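Local coordinates for protein latency-associated nuclear antigen (Murid herpesvirus 4, PDB 4BLG) that probably binds viral DNA through this C-terminal DNA-binding domain and probably associates with identical copies of itself, at residues N52-C57 with R101-Y106. Residues are numbered along the deposited sequence; the frame is centred on the assembly and turned at random.
With PO4 (phosphate ion), chain E.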
loop_
_atom_site.group_PDB
_atom_site.type_symbol
_atom_site.label_atom_id
_atom_site.label_comp_id
_atom_site.label_asym_id
_atom_site.label_seq_id
_atom_site.Cartn_x
_atom_site.Cartn_y
_atom_site.Cartn_z
ATOM N N ASN A 52 9.023 7.976 -9.017
ATOM C CA ASN A 52 8.409 9.292 -9.202
ATOM C C ASN A 52 7.855 9.401 -10.623
ATOM O O ASN A 52 6.752 9.912 -10.839
ATOM C CB ASN A 52 9.396 10.436 -8.941
ATOM C CG ASN A 52 9.701 10.628 -7.464
ATOM O OD1 ASN A 52 10.863 10.656 -7.064
ATOM N ND2 ASN A 52 8.658 10.773 -6.648
ATOM N N LYS A 53 8.618 8.919 -11.599
ATOM C CA LYS A 53 8.099 8.878 -12.969
ATOM C C LYS A 53 6.769 8.132 -13.025
ATOM O O LYS A 53 5.782 8.659 -13.548
ATOM C CB LYS A 53 9.091 8.224 -13.930
ATOM C CG LYS A 53 8.667 8.267 -15.404
ATOM C CD LYS A 53 9.733 7.623 -16.297
ATOM C CE LYS A 53 9.256 7.404 -17.732
ATOM N NZ LYS A 53 10.393 7.237 -18.705
ATOM N N LEU A 54 6.742 6.909 -12.486
ATOM C CA LEU A 54 5.542 6.073 -12.564
ATOM C C LEU A 54 4.385 6.755 -11.858
ATOM O O LEU A 54 3.232 6.618 -12.244
ATOM C CB LEU A 54 5.781 4.691 -11.949
ATOM C CG LEU A 54 6.202 3.570 -12.899
ATOM C CD1 LEU A 54 7.322 4.015 -13.799
ATOM C CD2 LEU A 54 6.606 2.329 -12.117
ATOM N N HIS A 55 4.706 7.503 -10.817
ATOM C CA HIS A 55 3.687 8.178 -10.038
ATOM C C HIS A 55 2.983 9.234 -10.877
ATOM O O HIS A 55 1.755 9.329 -10.847
ATOM C CB HIS A 55 4.289 8.829 -8.804
ATOM C CG HIS A 55 3.410 9.874 -8.201
ATOM N ND1 HIS A 55 2.262 9.568 -7.502
ATOM C CD2 HIS A 55 3.494 11.224 -8.216
ATOM C CE1 HIS A 55 1.683 10.687 -7.102
ATOM N NE2 HIS A 55 2.414 11.706 -7.519
ATOM N N LYS A 56 3.742 10.047 -11.606
ATOM C CA LYS A 56 3.100 11.062 -12.450
ATOM C C LYS A 56 2.390 10.383 -13.643
ATOM O O LYS A 56 1.384 10.879 -14.131
ATOM C CB LYS A 56 4.091 12.166 -12.914
ATOM C CG LYS A 56 4.753 13.057 -11.800
ATOM C CD LYS A 56 3.913 14.255 -11.259
ATOM C CE LYS A 56 4.700 14.998 -10.155
ATOM N NZ LYS A 56 3.942 15.396 -8.932
ATOM N N CYS A 57 2.895 9.232 -14.085
ATOM C CA CYS A 57 2.350 8.574 -15.278
ATOM C C CYS A 57 1.159 7.624 -15.081
ATOM O O CYS A 57 0.248 7.599 -15.908
ATOM C CB CYS A 57 3.462 7.823 -16.011
ATOM S SG CYS A 57 4.640 8.923 -16.793
ATOM N N ARG A 101 0.543 -5.852 -16.604
ATOM C CA ARG A 101 1.085 -6.315 -17.876
ATOM C C ARG A 101 1.639 -5.167 -18.707
ATOM O O ARG A 101 2.738 -5.257 -19.266
ATOM C CB ARG A 101 0.004 -7.026 -18.686
ATOM C CG ARG A 101 0.497 -7.624 -20.003
ATOM C CD ARG A 101 -0.595 -8.490 -20.619
ATOM N NE ARG A 101 -0.804 -9.604 -19.711
ATOM C CZ ARG A 101 -1.950 -9.913 -19.111
ATOM N NH1 ARG A 101 -3.077 -9.255 -19.352
ATOM N NH2 ARG A 101 -1.982 -10.927 -18.268
ATOM N N VAL A 102 0.857 -4.100 -18.810
ATOM C CA VAL A 102 1.213 -2.967 -19.657
ATOM C C VAL A 102 2.426 -2.236 -19.097
ATOM O O VAL A 102 3.419 -2.008 -19.799
ATOM C CB VAL A 102 0.034 -1.992 -19.779
ATOM C CG1 VAL A 102 0.489 -0.670 -20.375
ATOM C CG2 VAL A 102 -1.074 -2.611 -20.617
ATOM N N VAL A 103 2.347 -1.891 -17.815
ATOM C CA VAL A 103 3.401 -1.118 -17.184
ATOM C C VAL A 103 4.717 -1.881 -17.262
ATOM O O VAL A 103 5.741 -1.302 -17.585
ATOM C CB VAL A 103 3.064 -0.768 -15.720
ATOM C CG1 VAL A 103 4.246 -0.078 -15.056
ATOM C CG2 VAL A 103 1.833 0.123 -15.663
ATOM N N LEU A 104 4.687 -3.181 -16.992
ATOM C CA LEU A 104 5.915 -3.970 -16.944
ATOM C C LEU A 104 6.464 -4.329 -18.323
ATOM O O LEU A 104 7.658 -4.592 -18.461
ATOM C CB LEU A 104 5.723 -5.244 -16.119
ATOM C CG LEU A 104 5.539 -5.080 -14.603
ATOM C CD1 LEU A 104 5.506 -6.454 -13.950
ATOM C CD2 LEU A 104 6.630 -4.224 -13.981
ATOM N N ALA A 105 5.616 -4.366 -19.346
ATOM C CA ALA A 105 6.146 -4.503 -20.703
ATOM C C ALA A 105 7.019 -3.292 -21.014
ATOM O O ALA A 105 8.140 -3.432 -21.506
ATOM C CB ALA A 105 5.028 -4.637 -21.720
ATOM N N TYR A 106 6.515 -2.098 -20.721
ATOM C CA TYR A 106 7.343 -0.897 -20.899
ATOM C C TYR A 106 8.637 -0.948 -20.053
ATOM O O TYR A 106 9.747 -0.794 -20.580
ATOM C CB TYR A 106 6.524 0.362 -20.585
ATOM C CG TYR A 106 7.191 1.675 -20.960
ATOM C CD1 TYR A 106 8.003 2.346 -20.061
ATOM C CD2 TYR A 106 6.994 2.247 -22.213
ATOM C CE1 TYR A 106 8.610 3.551 -20.398
ATOM C CE2 TYR A 106 7.595 3.448 -22.556
ATOM C CZ TYR A 106 8.401 4.096 -21.640
ATOM O OH TYR A 106 9.006 5.291 -21.965
HETATM P P PO4 E . 9.442 9.112 -21.244
HETATM O O1 PO4 E . 9.772 7.666 -20.959
HETATM O O2 PO4 E . 8.064 9.428 -20.715
HETATM O O3 PO4 E . 10.458 10.001 -20.569
HETATM O O4 PO4 E . 9.475 9.350 -22.735
#
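L54 and V103 bring the helical turns 52-57 and 101-106 nearest each other, yet their CA atoms stay 8.8 Å apart, and no hydrogen bond runs directly between the two segments. The apolar touch between them is light: the CD2 methyl of L54 reaches CG1 of V103 at 4.5 Å, and only 97 Å² is buried between the segments in all. Farther out, K53 and Y106 meet through a bound phosphate, probably picked up from the crystallisation liquor. The K53 chain is fully extended, with CG anti to the backbone N (chi1 -175°), which carries NZ well beyond its own helix to the ion. There K53 NZ donates to phosphate O1 at a modelled 2.4 Å, very short, so the exact length deserves caution. Y106 OH gives a second hydrogen bond to the same phosphate O1, at 2.7 Å. K53 NZ itself stands 4.0 Å from Y106 OH, at the ring edge and near the ring plane, and the two are linked through O1. M15 N is a further donor to the ion, which is thus held by three parts of the chain. Away from the phosphate, L54 and V103 both touch F43 of strand 39-45, where helices 48-57 and 93-110 pack over the four-stranded antiparallel sheet of the LANA1-like DNA-binding domain, while helix 13-22 brings M15 against K53 and H18 against the Y106 ring.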